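Side-chain contacts in response regulator receiver (Brucella melitensis biovar Abortus, PDB 4G97), which probably acts as a general stress response regulator in which a receiver domain controls a sigma-factor-like domain that can sequester an anti-sigma factor: residues 14-19 and 103-108; 92-97 and 124-129; 138-143 and 252-257; 202-207 and 215-220. One frame throughout, in Å; residues are numbered along the deposited sequence.

Contact 1 of 4, residues 14-19 and 103-108; sequences LRRFSR and AVEGFN
Arg16 and Glu105 form a buried salt bridge between helix 11-22 and the turn that follows helix 94-104. The guanidinium grips the carboxylate side-on with two nitrogens, one to each oxygen. NE donates to Glu105 OE2 at 2.8 Å, on the syn side but 28° out of the carboxylate plane. NH2 reaches Glu105 OE1, also at 2.8 Å, along a nearly straight bond (170°) that stays in the guanidinium plane yet meets OE1 from above the carboxylate. The two flat groups are therefore far from coplanar, 60° apart. Arg16 leaves its helix extended and bends at chi3, bringing NE and NH2 together onto the acid.

Apolar and face contacts close in around the ion pair. Val104 CG1 lies 3.8 Å from Arg16 NE, and Val104 O sits over one guanidinium face, offset toward its rim. Glu105 CG, beside its own backbone N, lies 3.7 Å from Phe17 CD1, and the bend at chi2 turns the carboxylate to Arg16, while Glu105 CD approaches Phe17 CB at 3.6 Å.

Tyr57 of helix 52-64 hydrogen-bonds to Glu105 OE1, and Tyr13, on the same helix as Arg16, makes a cation-pi contact with Arg16. The bridge joins the sigma2-like part to the sigma-like helices at the chain's interior. With two arginine nitrogens and a tyrosine hydroxyl around it, the carboxylate is probably ionised, its buried charge balanced locally.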
loop_
_atom_site.group_PDB
_atom_site.type_symbol
_atom_site.label_atom_id
_atom_site.label_comp_id
_atom_site.label_asym_id
_atom_site.label_seq_id
_atom_site.Cartn_x
_atom_site.Cartn_y
_atom_site.Cartn_z
ATOM N N LEU A 14 -8.334 -1.656 6.543
ATOM C CA LEU A 14 -7.389 -1.744 7.655
ATOM C C LEU A 14 -6.260 -2.714 7.273
ATOM O O LEU A 14 -5.108 -2.451 7.609
ATOM C CB LEU A 14 -8.085 -2.138 8.963
ATOM C CG LEU A 14 -7.176 -2.302 10.201
ATOM C CD1 LEU A 14 -6.661 -0.969 10.700
ATOM C CD2 LEU A 14 -7.899 -3.065 11.320
ATOM N N ARG A 15 -6.583 -3.805 6.526
ATOM C CA ARG A 15 -5.574 -4.740 5.991
ATOM C C ARG A 15 -4.691 -3.985 4.984
ATOM O O ARG A 15 -3.489 -4.170 5.009
ATOM C CB ARG A 15 -6.233 -5.961 5.305
ATOM C CG ARG A 15 -6.865 -6.918 6.306
ATOM C CD ARG A 15 -7.376 -8.211 5.706
ATOM N NE ARG A 15 -8.262 -8.871 6.667
ATOM C CZ ARG A 15 -9.588 -8.746 6.685
ATOM N NH1 ARG A 15 -10.212 -8.067 5.732
ATOM N NH2 ARG A 15 -10.300 -9.339 7.625
ATOM N N ARG A 16 -5.275 -3.115 4.116
ATOM C CA ARG A 16 -4.482 -2.335 3.162
ATOM C C ARG A 16 -3.427 -1.514 3.930
ATOM O O ARG A 16 -2.222 -1.585 3.623
ATOM C CB ARG A 16 -5.372 -1.405 2.322
ATOM C CG ARG A 16 -4.543 -0.531 1.350
ATOM C CD ARG A 16 -5.379 0.480 0.588
ATOM N NE ARG A 16 -6.133 1.333 1.512
ATOM C CZ ARG A 16 -7.219 2.023 1.196
ATOM N NH1 ARG A 16 -7.680 2.014 -0.045
ATOM N NH2 ARG A 16 -7.853 2.729 2.119
ATOM N N PHE A 17 -3.889 -0.794 4.973
ATOM C CA PHE A 17 -3.037 0.007 5.839
ATOM C C PHE A 17 -1.973 -0.880 6.524
ATOM O O PHE A 17 -0.791 -0.552 6.464
ATOM C CB PHE A 17 -3.902 0.731 6.878
ATOM C CG PHE A 17 -3.139 1.526 7.911
ATOM C CD1 PHE A 17 -2.399 2.652 7.543
ATOM C CD2 PHE A 17 -3.194 1.182 9.260
ATOM C CE1 PHE A 17 -1.694 3.383 8.499
ATOM C CE2 PHE A 17 -2.504 1.932 10.215
ATOM C CZ PHE A 17 -1.749 3.019 9.824
ATOM N N SER A 18 -2.393 -2.025 7.118
ATOM C CA SER A 18 -1.504 -2.947 7.826
ATOM C C SER A 18 -0.405 -3.517 6.913
ATOM O O SER A 18 0.744 -3.552 7.324
ATOM C CB SER A 18 -2.302 -4.068 8.461
ATOM O OG SER A 18 -1.508 -4.755 9.414
ATOM N N ARG A 19 -0.763 -3.937 5.675
ATOM C CA ARG A 19 0.185 -4.440 4.681
ATOM C C ARG A 19 1.171 -3.347 4.267
ATOM O O ARG A 19 2.366 -3.625 4.201
ATOM C CB ARG A 19 -0.554 -4.983 3.456
ATOM C CG ARG A 19 -1.424 -6.212 3.758
ATOM C CD ARG A 19 -2.202 -6.599 2.533
ATOM N NE ARG A 19 -3.278 -7.534 2.850
ATOM C CZ ARG A 19 -4.114 -8.052 1.960
ATOM N NH1 ARG A 19 -3.995 -7.754 0.671
ATOM N NH2 ARG A 19 -5.079 -8.871 2.348
ATOM N N ALA A 103 -2.568 10.076 2.961
ATOM C CA ALA A 103 -2.374 9.824 1.519
ATOM C C ALA A 103 -2.979 8.539 1.032
ATOM O O ALA A 103 -3.523 8.519 -0.072
ATOM C CB ALA A 103 -0.902 9.858 1.163
ATOM N N VAL A 104 -2.898 7.454 1.820
ATOM C CA VAL A 104 -3.487 6.190 1.345
ATOM C C VAL A 104 -4.877 5.949 1.918
ATOM O O VAL A 104 -5.770 5.536 1.186
ATOM C CB VAL A 104 -2.551 4.980 1.598
ATOM C CG1 VAL A 104 -3.150 3.675 1.059
ATOM C CG2 VAL A 104 -1.155 5.224 1.024
ATOM N N GLU A 105 -5.036 6.126 3.229
ATOM C CA GLU A 105 -6.276 5.785 3.926
ATOM C C GLU A 105 -7.475 6.739 3.806
ATOM O O GLU A 105 -8.591 6.358 4.158
ATOM C CB GLU A 105 -6.004 5.297 5.369
ATOM C CG GLU A 105 -5.130 4.039 5.430
ATOM C CD GLU A 105 -5.606 2.861 4.591
ATOM O OE1 GLU A 105 -6.794 2.485 4.703
ATOM O OE2 GLU A 105 -4.803 2.336 3.788
ATOM N N GLY A 106 -7.258 7.925 3.270
ATOM C CA GLY A 106 -8.340 8.888 3.079
ATOM C C GLY A 106 -8.845 9.632 4.306
ATOM O O GLY A 106 -9.929 10.223 4.253
ATOM N N PHE A 107 -8.085 9.631 5.406
ATOM C CA PHE A 107 -8.433 10.375 6.620
ATOM C C PHE A 107 -7.909 11.810 6.507
ATOM O O PHE A 107 -6.805 12.018 6.000
ATOM C CB PHE A 107 -7.807 9.741 7.885
ATOM C CG PHE A 107 -8.340 8.377 8.273
ATOM C CD1 PHE A 107 -9.615 8.238 8.817
ATOM C CD2 PHE A 107 -7.556 7.232 8.115
ATOM C CE1 PHE A 107 -10.111 6.966 9.165
ATOM C CE2 PHE A 107 -8.061 5.963 8.442
ATOM C CZ PHE A 107 -9.329 5.837 8.974
ATOM N N ASN A 108 -8.666 12.803 7.028
ATOM C CA ASN A 108 -8.136 14.168 7.068
ATOM C C ASN A 108 -7.155 14.172 8.244
ATOM O O ASN A 108 -7.126 13.197 9.013
ATOM C CB ASN A 108 -9.239 15.239 7.209
ATOM C CG ASN A 108 -10.140 15.144 8.423
ATOM O OD1 ASN A 108 -9.695 15.100 9.583
ATOM N ND2 ASN A 108 -11.437 15.228 8.180
#

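Contact 2 of 4, residues 92-97 and 124-129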
loop_
_atom_site.group_PDB
_atom_site.type_symbol
_atom_site.label_atom_id
_atom_site.label_comp_id
_atom_site.label_asym_id
_atom_site.label_seq_id
_atom_site.Cartn_x
_atom_site.Cartn_y
_atom_site.Cartn_z
ATOM N N ALA A 92 6.562 0.034 10.216
ATOM C CA ALA A 92 7.251 1.234 9.726
ATOM C C ALA A 92 7.137 2.393 10.763
ATOM O O ALA A 92 6.244 2.341 11.614
ATOM C CB ALA A 92 6.655 1.656 8.379
ATOM N N PRO A 93 8.007 3.439 10.723
ATOM C CA PRO A 93 7.911 4.516 11.736
ATOM C C PRO A 93 6.643 5.385 11.718
ATOM O O PRO A 93 5.874 5.359 10.748
ATOM C CB PRO A 93 9.176 5.352 11.488
ATOM C CG PRO A 93 9.525 5.099 10.073
ATOM C CD PRO A 93 9.156 3.662 9.819
ATOM N N LEU A 94 6.456 6.179 12.801
ATOM C CA LEU A 94 5.333 7.094 13.037
ATOM C C LEU A 94 5.077 8.122 11.928
ATOM O O LEU A 94 3.908 8.281 11.579
ATOM C CB LEU A 94 5.435 7.763 14.422
ATOM C CG LEU A 94 4.119 8.040 15.157
ATOM C CD1 LEU A 94 3.566 6.764 15.804
ATOM C CD2 LEU A 94 4.324 9.088 16.241
ATOM N N PRO A 95 6.087 8.808 11.316
ATOM C CA PRO A 95 5.768 9.744 10.217
ATOM C C PRO A 95 5.239 9.008 8.981
ATOM O O PRO A 95 4.388 9.536 8.278
ATOM C CB PRO A 95 7.108 10.442 9.933
ATOM C CG PRO A 95 7.959 10.162 11.111
ATOM C CD PRO A 95 7.541 8.801 11.577
ATOM N N ARG A 96 5.715 7.771 8.741
ATOM C CA ARG A 96 5.229 6.941 7.627
ATOM C C ARG A 96 3.789 6.496 7.892
ATOM O O ARG A 96 2.984 6.515 6.971
ATOM C CB ARG A 96 6.172 5.771 7.323
ATOM C CG ARG A 96 7.431 6.268 6.640
ATOM C CD ARG A 96 8.367 5.174 6.189
ATOM N NE ARG A 96 9.479 5.748 5.422
ATOM C CZ ARG A 96 9.479 5.943 4.110
ATOM N NH1 ARG A 96 8.430 5.582 3.375
ATOM N NH2 ARG A 96 10.537 6.484 3.515
ATOM N N GLN A 97 3.438 6.222 9.170
ATOM C CA GLN A 97 2.063 5.892 9.579
ATOM C C GLN A 97 1.155 7.094 9.324
ATOM O O GLN A 97 0.055 6.934 8.801
ATOM C CB GLN A 97 2.007 5.549 11.071
ATOM C CG GLN A 97 2.731 4.269 11.439
ATOM C CD GLN A 97 2.571 3.928 12.892
ATOM O OE1 GLN A 97 1.483 4.021 13.461
ATOM N NE2 GLN A 97 3.654 3.480 13.508
ATOM N N GLY A 124 1.113 17.671 12.353
ATOM C CA GLY A 124 1.608 18.537 11.284
ATOM C C GLY A 124 3.111 18.461 11.084
ATOM O O GLY A 124 3.593 18.567 9.951
ATOM N N ARG A 125 3.859 18.263 12.186
ATOM C CA ARG A 125 5.318 18.137 12.188
ATOM C C ARG A 125 5.692 16.730 11.746
ATOM O O ARG A 125 6.653 16.551 10.992
ATOM C CB ARG A 125 5.873 18.415 13.580
ATOM N N LEU A 126 4.911 15.733 12.206
ATOM C CA LEU A 126 5.049 14.311 11.883
ATOM C C LEU A 126 4.822 14.130 10.369
ATOM O O LEU A 126 5.557 13.392 9.722
ATOM C CB LEU A 126 3.995 13.539 12.696
ATOM C CG LEU A 126 4.308 12.125 13.148
ATOM C CD1 LEU A 126 5.448 12.089 14.171
ATOM C CD2 LEU A 126 3.072 11.500 13.762
ATOM N N LEU A 127 3.857 14.879 9.810
ATOM C CA LEU A 127 3.517 14.886 8.394
ATOM C C LEU A 127 4.590 15.560 7.535
ATOM O O LEU A 127 4.815 15.108 6.413
ATOM C CB LEU A 127 2.134 15.521 8.172
ATOM C CG LEU A 127 1.336 15.051 6.957
ATOM C CD1 LEU A 127 1.044 13.559 7.013
ATOM C CD2 LEU A 127 0.044 15.826 6.829
ATOM N N SER A 128 5.267 16.619 8.056
ATOM C CA SER A 128 6.353 17.325 7.349
ATOM C C SER A 128 7.614 16.442 7.247
ATOM O O SER A 128 8.239 16.388 6.181
ATOM C CB SER A 128 6.679 18.657 8.029
ATOM O OG SER A 128 6.481 19.752 7.146
ATOM N N THR A 129 7.967 15.741 8.358
ATOM C CA THR A 129 9.095 14.797 8.460
ATOM C C THR A 129 8.865 13.658 7.448
ATOM O O THR A 129 9.821 13.188 6.818
ATOM C CB THR A 129 9.203 14.238 9.895
ATOM O OG1 THR A 129 9.174 15.311 10.832
ATOM C CG2 THR A 129 10.464 13.407 10.116
#
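Leu94 meets Leu126 where the first turn of helix 94-104 packs on helix 120-135. Both helices belong to the sigma-like domain of the helix-turn-helix clan; helices 109-116 and 120-135 follow each other as in the DNA-recognition region of sigma factors. Ahead of the contact, Pro93 occupies the N-cap position of helix 94-104, and its carbonyl receives the amide of Gln97. Leu94 comes next and touches with one branch: its CD2 lies 3.7 Å from Leu126 CD2 and 3.8 Å from Leu126 CD1, so a single methyl rests against the fork of the opposite leucine.

Pro95 brings the backbones close together, its CA only 4.9 Å from that of Leu126. The ring presses its CB to 3.3 Å from Leu126 O, a tight van der Waals approach to a carbonyl. Farther out on the same ring, CG lies 4.2 Å from Thr129 CG2 at the exposed border. Leu126 also touches Leu116 and Ala98.

Arg96 points its CB away from helix 120-135; its NH1 hydrogen-bonds to Ser251 and Gln252 of helix 243-265, tying this helix start to the C-terminal helix. Gln97 folds back, NE2 making a weak bond to Ala92 O. On helix 120-135, Thr129 turns its hydroxyl onto its own helix: OG1 donates to Arg125 O at 2.8 Å, while Thr129 N reaches the same oxygen from the opposite face of the carbonyl plane.

Contact 3 of 4, residues 138-143 and 252-257; sequences VATRLM and QALFFE
Leu254 and Thr140 meet with no aromatic ring between them; the flat group beside their contact is the Val138 carbonyl. Thr140 OG1 stands above the plane of that carbonyl, 39° out of it, and donates a 2.9 Å hydrogen bond to Val138 O. Leu254 CD1 approaches the same oxygen at 3.8 Å. Within helix 243-265, Phe255 CD2 lies 3.9 Å above the centre of one face of the Phe256 ring.

Across the contact, Leu254 does the touching with both methyls. CD2 comes to 3.3 Å from Thr140 OG1 and 4.2 Å from Thr140 CB; CD1 lies 3.9 Å from the hydroxyl oxygen. The two side chains slide past each other in opposite directions, and both leucine methyls lie near the hydroxyl, CD2 the nearer. With OG1 beside its own backbone N (chi1 -57°), Thr140 turns the oxygen toward both Val138 O and the leucine.

The fold is the CheY-like receiver: strand 141-145 lies between strands 165-170 and 187-191 of the five-stranded parallel sheet, and helix 243-265 packs back on that sheet after the last strand. The contact lies at the entrance to strand 141-145, where the chain arrives from the sigma-like helices. Leu254 also touches Met187 on the adjoining strand and His164 in the loop before strand 165-170. The backbone amide of Thr140 is hydrogen-bonded to His164 ND1.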
loop_
_atom_site.group_PDB
_atom_site.type_symbol
_atom_site.label_atom_id
_atom_site.label_comp_id
_atom_site.label_asym_id
_atom_site.label_seq_id
_atom_site.Cartn_x
_atom_site.Cartn_y
_atom_site.Cartn_z
ATOM N N VAL A 138 14.810 6.789 -3.930
ATOM C CA VAL A 138 15.946 6.365 -4.771
ATOM C C VAL A 138 15.386 6.179 -6.188
ATOM O O VAL A 138 14.389 5.467 -6.357
ATOM C CB VAL A 138 16.621 5.069 -4.232
ATOM C CG1 VAL A 138 17.837 4.696 -5.072
ATOM C CG2 VAL A 138 17.023 5.230 -2.760
ATOM N N ALA A 139 15.992 6.842 -7.190
ATOM C CA ALA A 139 15.531 6.758 -8.577
ATOM C C ALA A 139 15.489 5.300 -9.017
ATOM O O ALA A 139 16.503 4.596 -8.946
ATOM C CB ALA A 139 16.427 7.590 -9.500
ATOM N N THR A 140 14.315 4.854 -9.457
ATOM C CA THR A 140 14.059 3.481 -9.856
ATOM C C THR A 140 13.507 3.404 -11.263
ATOM O O THR A 140 12.739 4.272 -11.695
ATOM C CB THR A 140 13.119 2.805 -8.781
ATOM O OG1 THR A 140 13.738 2.902 -7.507
ATOM C CG2 THR A 140 12.841 1.351 -9.041
ATOM N N ARG A 141 13.896 2.335 -11.972
ATOM C CA ARG A 141 13.415 2.032 -13.318
ATOM C C ARG A 141 12.164 1.166 -13.142
ATOM O O ARG A 141 12.217 0.113 -12.513
ATOM C CB ARG A 141 14.486 1.284 -14.140
ATOM C CG ARG A 141 15.675 2.158 -14.497
ATOM C CD ARG A 141 16.799 1.366 -15.135
ATOM N NE ARG A 141 16.498 1.024 -16.523
ATOM C CZ ARG A 141 16.129 -0.179 -16.936
ATOM N NH1 ARG A 141 16.008 -1.178 -16.072
ATOM N NH2 ARG A 141 15.864 -0.391 -18.212
ATOM N N LEU A 142 11.027 1.631 -13.648
ATOM C CA LEU A 142 9.830 0.839 -13.457
ATOM C C LEU A 142 9.021 0.568 -14.695
ATOM O O LEU A 142 9.028 1.339 -15.653
ATOM C CB LEU A 142 8.977 1.368 -12.288
ATOM C CG LEU A 142 8.522 2.804 -12.341
ATOM C CD1 LEU A 142 7.267 2.941 -13.194
ATOM C CD2 LEU A 142 8.274 3.330 -10.925
ATOM N N MET A 143 8.323 -0.546 -14.669
ATOM C CA MET A 143 7.435 -0.918 -15.744
ATOM C C MET A 143 5.979 -0.695 -15.279
ATOM O O MET A 143 5.621 -1.053 -14.145
ATOM C CB MET A 143 7.676 -2.368 -16.118
ATOM C CG MET A 143 6.736 -2.884 -17.175
ATOM S SD MET A 143 6.979 -4.615 -17.646
ATOM C CE MET A 143 7.410 -5.325 -16.130
ATOM N N GLN A 252 6.850 3.399 0.301
ATOM C CA GLN A 252 6.859 2.225 1.181
ATOM C C GLN A 252 7.535 1.037 0.516
ATOM O O GLN A 252 8.348 0.369 1.148
ATOM C CB GLN A 252 5.438 1.822 1.600
ATOM C CG GLN A 252 4.773 2.784 2.558
ATOM C CD GLN A 252 5.512 2.943 3.852
ATOM O OE1 GLN A 252 6.128 3.962 4.079
ATOM N NE2 GLN A 252 5.434 1.970 4.744
ATOM N N ALA A 253 7.197 0.761 -0.748
ATOM C CA ALA A 253 7.753 -0.386 -1.483
ATOM C C ALA A 253 9.287 -0.336 -1.570
ATOM O O ALA A 253 9.931 -1.376 -1.445
ATOM C CB ALA A 253 7.152 -0.473 -2.875
ATOM N N LEU A 254 9.852 0.867 -1.798
ATOM C CA LEU A 254 11.287 1.100 -1.882
ATOM C C LEU A 254 11.925 1.087 -0.491
ATOM O O LEU A 254 13.066 0.659 -0.368
ATOM C CB LEU A 254 11.590 2.425 -2.574
ATOM C CG LEU A 254 11.277 2.522 -4.063
ATOM C CD1 LEU A 254 11.433 3.951 -4.535
ATOM C CD2 LEU A 254 12.189 1.606 -4.887
ATOM N N PHE A 255 11.187 1.551 0.551
ATOM C CA PHE A 255 11.623 1.524 1.950
ATOM C C PHE A 255 11.853 0.062 2.391
ATOM O O PHE A 255 12.916 -0.234 2.950
ATOM C CB PHE A 255 10.598 2.229 2.862
ATOM C CG PHE A 255 10.877 2.152 4.343
ATOM C CD1 PHE A 255 11.804 3.005 4.941
ATOM C CD2 PHE A 255 10.233 1.208 5.142
ATOM C CE1 PHE A 255 12.086 2.911 6.310
ATOM C CE2 PHE A 255 10.528 1.103 6.509
ATOM C CZ PHE A 255 11.434 1.971 7.088
ATOM N N PHE A 256 10.879 -0.848 2.099
ATOM C CA PHE A 256 11.004 -2.272 2.436
ATOM C C PHE A 256 11.962 -3.004 1.534
ATOM O O PHE A 256 12.625 -3.920 2.007
ATOM C CB PHE A 256 9.646 -2.992 2.502
ATOM C CG PHE A 256 8.836 -2.531 3.687
ATOM C CD1 PHE A 256 9.209 -2.877 4.982
ATOM C CD2 PHE A 256 7.712 -1.731 3.512
ATOM C CE1 PHE A 256 8.473 -2.430 6.083
ATOM C CE2 PHE A 256 6.983 -1.277 4.614
ATOM C CZ PHE A 256 7.374 -1.628 5.887
ATOM N N GLU A 257 12.066 -2.588 0.252
ATOM C CA GLU A 257 13.006 -3.214 -0.691
ATOM C C GLU A 257 14.442 -2.984 -0.260
ATOM O O GLU A 257 15.262 -3.905 -0.328
ATOM C CB GLU A 257 12.779 -2.755 -2.145
ATOM C CG GLU A 257 13.587 -3.520 -3.183
ATOM C CD GLU A 257 13.418 -5.027 -3.241
ATOM O OE1 GLU A 257 12.428 -5.546 -2.677
ATOM O OE2 GLU A 257 14.283 -5.692 -3.855
#

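Contact 4 of 4, residues 202-207 and 215-220; sequences DAVNEI and VIFITA
Val204 packs on Val215 and Phe217 in a purely apolar helix-on-sheet contact inside the receiver domain. It belongs to the beta-alpha-beta unit of strand 187-191, helix 200-210 and strand 215-219, and brings the helix down on the strand that follows it. The two valines point at each other tip to tip: Val204 CG1 stands 3.7 Å from Val215 CG2 and 3.9 Å from Val215 CG1. Having CG1 anti to the backbone N (chi1 164°) directs this branch at the strand.

Phe217 arrives from the opposite direction and offers the far end of its ring. Its CZ lies 3.8 Å from Val204 CG1, which approaches the ring obliquely, and its CE1 is 4.0 Å from Val204 CG2. Within the strand, Val215 CG1 rests 3.6 Å above one face of the same ring, offset toward the rim. The ring thus touches both methyls of Val204 and one of Val215.

Val204 also reaches Val188 and Ala190 of strand 187-191, which ends at Asp191, the predicted phosphoacceptor, unmodified here. Phe217 in turn touches Ala190 and Leu236 on the strands flanking its own. With no hydrogen bond between the two segments, the contact rests on dispersion and on the exclusion of water between valine methyls and the CZ end of the ring.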
loop_
_atom_site.group_PDB
_atom_site.type_symbol
_atom_site.label_atom_id
_atom_site.label_comp_id
_atom_site.label_asym_id
_atom_site.label_seq_id
_atom_site.Cartn_x
_atom_site.Cartn_y
_atom_site.Cartn_z
ATOM N N ASP A 202 -1.728 -12.603 -12.596
ATOM C CA ASP A 202 -1.176 -13.803 -13.242
ATOM C C ASP A 202 0.012 -13.440 -14.108
ATOM O O ASP A 202 1.024 -14.137 -14.068
ATOM C CB ASP A 202 -2.254 -14.553 -14.056
ATOM C CG ASP A 202 -3.291 -15.275 -13.212
ATOM O OD1 ASP A 202 -3.549 -14.832 -12.070
ATOM O OD2 ASP A 202 -3.879 -16.251 -13.709
ATOM N N ALA A 203 -0.094 -12.307 -14.832
ATOM C CA ALA A 203 0.965 -11.728 -15.660
ATOM C C ALA A 203 2.175 -11.392 -14.785
ATOM O O ALA A 203 3.301 -11.735 -15.147
ATOM C CB ALA A 203 0.455 -10.465 -16.355
ATOM N N VAL A 204 1.940 -10.758 -13.615
ATOM C CA VAL A 204 3.009 -10.409 -12.677
ATOM C C VAL A 204 3.644 -11.670 -12.046
ATOM O O VAL A 204 4.872 -11.745 -11.972
ATOM C CB VAL A 204 2.575 -9.346 -11.634
ATOM C CG1 VAL A 204 3.537 -9.280 -10.451
ATOM C CG2 VAL A 204 2.440 -7.976 -12.286
ATOM N N ASN A 205 2.818 -12.651 -11.620
ATOM C CA ASN A 205 3.282 -13.906 -11.002
ATOM C C ASN A 205 4.345 -14.688 -11.799
ATOM O O ASN A 205 5.215 -15.317 -11.192
ATOM C CB ASN A 205 2.112 -14.786 -10.558
ATOM C CG ASN A 205 1.486 -14.323 -9.260
ATOM O OD1 ASN A 205 2.153 -13.774 -8.368
ATOM N ND2 ASN A 205 0.188 -14.549 -9.118
ATOM N N GLU A 206 4.318 -14.576 -13.138
ATOM C CA GLU A 206 5.294 -15.189 -14.049
ATOM C C GLU A 206 6.679 -14.538 -13.925
ATOM O O GLU A 206 7.684 -15.245 -13.981
ATOM C CB GLU A 206 4.791 -15.153 -15.495
ATOM C CG GLU A 206 3.530 -15.983 -15.685
ATOM C CD GLU A 206 3.333 -16.690 -17.013
ATOM O OE1 GLU A 206 4.204 -16.567 -17.905
ATOM O OE2 GLU A 206 2.287 -17.363 -17.165
ATOM N N ILE A 207 6.722 -13.201 -13.712
ATOM C CA ILE A 207 7.931 -12.400 -13.509
ATOM C C ILE A 207 8.533 -12.756 -12.146
ATOM O O ILE A 207 9.704 -13.126 -12.082
ATOM C CB ILE A 207 7.601 -10.871 -13.641
ATOM C CG1 ILE A 207 7.372 -10.467 -15.122
ATOM C CG2 ILE A 207 8.655 -9.965 -12.941
ATOM C CD1 ILE A 207 6.455 -9.263 -15.337
ATOM N N VAL A 215 6.132 -4.914 -6.312
ATOM C CA VAL A 215 5.002 -4.722 -7.223
ATOM C C VAL A 215 3.882 -3.945 -6.500
ATOM O O VAL A 215 3.535 -4.261 -5.358
ATOM C CB VAL A 215 4.446 -6.058 -7.806
ATOM C CG1 VAL A 215 3.281 -5.804 -8.769
ATOM C CG2 VAL A 215 5.533 -6.859 -8.503
ATOM N N ILE A 216 3.307 -2.955 -7.192
ATOM C CA ILE A 216 2.197 -2.171 -6.672
ATOM C C ILE A 216 1.054 -2.439 -7.605
ATOM O O ILE A 216 1.170 -2.213 -8.805
ATOM C CB ILE A 216 2.538 -0.664 -6.525
ATOM C CG1 ILE A 216 3.552 -0.485 -5.385
ATOM C CG2 ILE A 216 1.265 0.151 -6.231
ATOM C CD1 ILE A 216 4.441 0.592 -5.533
ATOM N N PHE A 217 -0.016 -3.018 -7.076
ATOM C CA PHE A 217 -1.176 -3.321 -7.897
ATOM C C PHE A 217 -2.146 -2.149 -7.960
ATOM O O PHE A 217 -2.198 -1.327 -7.040
ATOM C CB PHE A 217 -1.846 -4.632 -7.467
ATOM C CG PHE A 217 -1.107 -5.857 -7.951
ATOM C CD1 PHE A 217 -1.236 -6.291 -9.264
ATOM C CD2 PHE A 217 -0.223 -6.531 -7.115
ATOM C CE1 PHE A 217 -0.523 -7.406 -9.722
ATOM C CE2 PHE A 217 0.458 -7.672 -7.560
ATOM C CZ PHE A 217 0.304 -8.099 -8.865
ATOM N N ILE A 218 -2.832 -2.032 -9.093
ATOM C CA ILE A 218 -3.802 -0.970 -9.374
ATOM C C ILE A 218 -5.142 -1.607 -9.641
ATOM O O ILE A 218 -5.243 -2.513 -10.478
ATOM C CB ILE A 218 -3.370 -0.041 -10.546
ATOM C CG1 ILE A 218 -1.966 0.549 -10.304
ATOM C CG2 ILE A 218 -4.392 1.089 -10.731
ATOM C CD1 ILE A 218 -1.134 0.698 -11.572
ATOM N N THR A 219 -6.176 -1.161 -8.911
ATOM C CA THR A 219 -7.509 -1.732 -9.124
ATOM C C THR A 219 -8.620 -0.755 -8.833
ATOM O O THR A 219 -8.485 0.099 -7.956
ATOM C CB THR A 219 -7.682 -3.060 -8.336
ATOM O OG1 THR A 219 -8.967 -3.597 -8.629
ATOM C CG2 THR A 219 -7.531 -2.870 -6.832
ATOM N N ALA A 220 -9.744 -0.925 -9.542
ATOM C CA ALA A 220 -10.962 -0.137 -9.324
ATOM C C ALA A 220 -11.773 -0.787 -8.198
ATOM O O ALA A 220 -12.675 -0.149 -7.659
ATOM C CB ALA A 220 -11.798 -0.105 -10.603
#

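How the contacts relate
From the N terminus, contact 1 closes the loop from helix 11-22 to the end of helix 94-104. Contact 2 begins inside that loop, at the start of helix 94-104, and ends beyond it on helix 120-135, so the two cross; they also touch, Phe17 against the Gln97 carbonyl. Contact 3 opens afterwards and closes the receiver, from the approach to strand 141-145 to the C-terminal helix. Within its span falls contact 4, a short helix-to-strand closure on the same sheet; Ala253 packs on Ile216 between them. Helix 243-265 bridges the halves: its Gln252 probably hydrogen-bonds Arg96, linking contact 3 to contact 2.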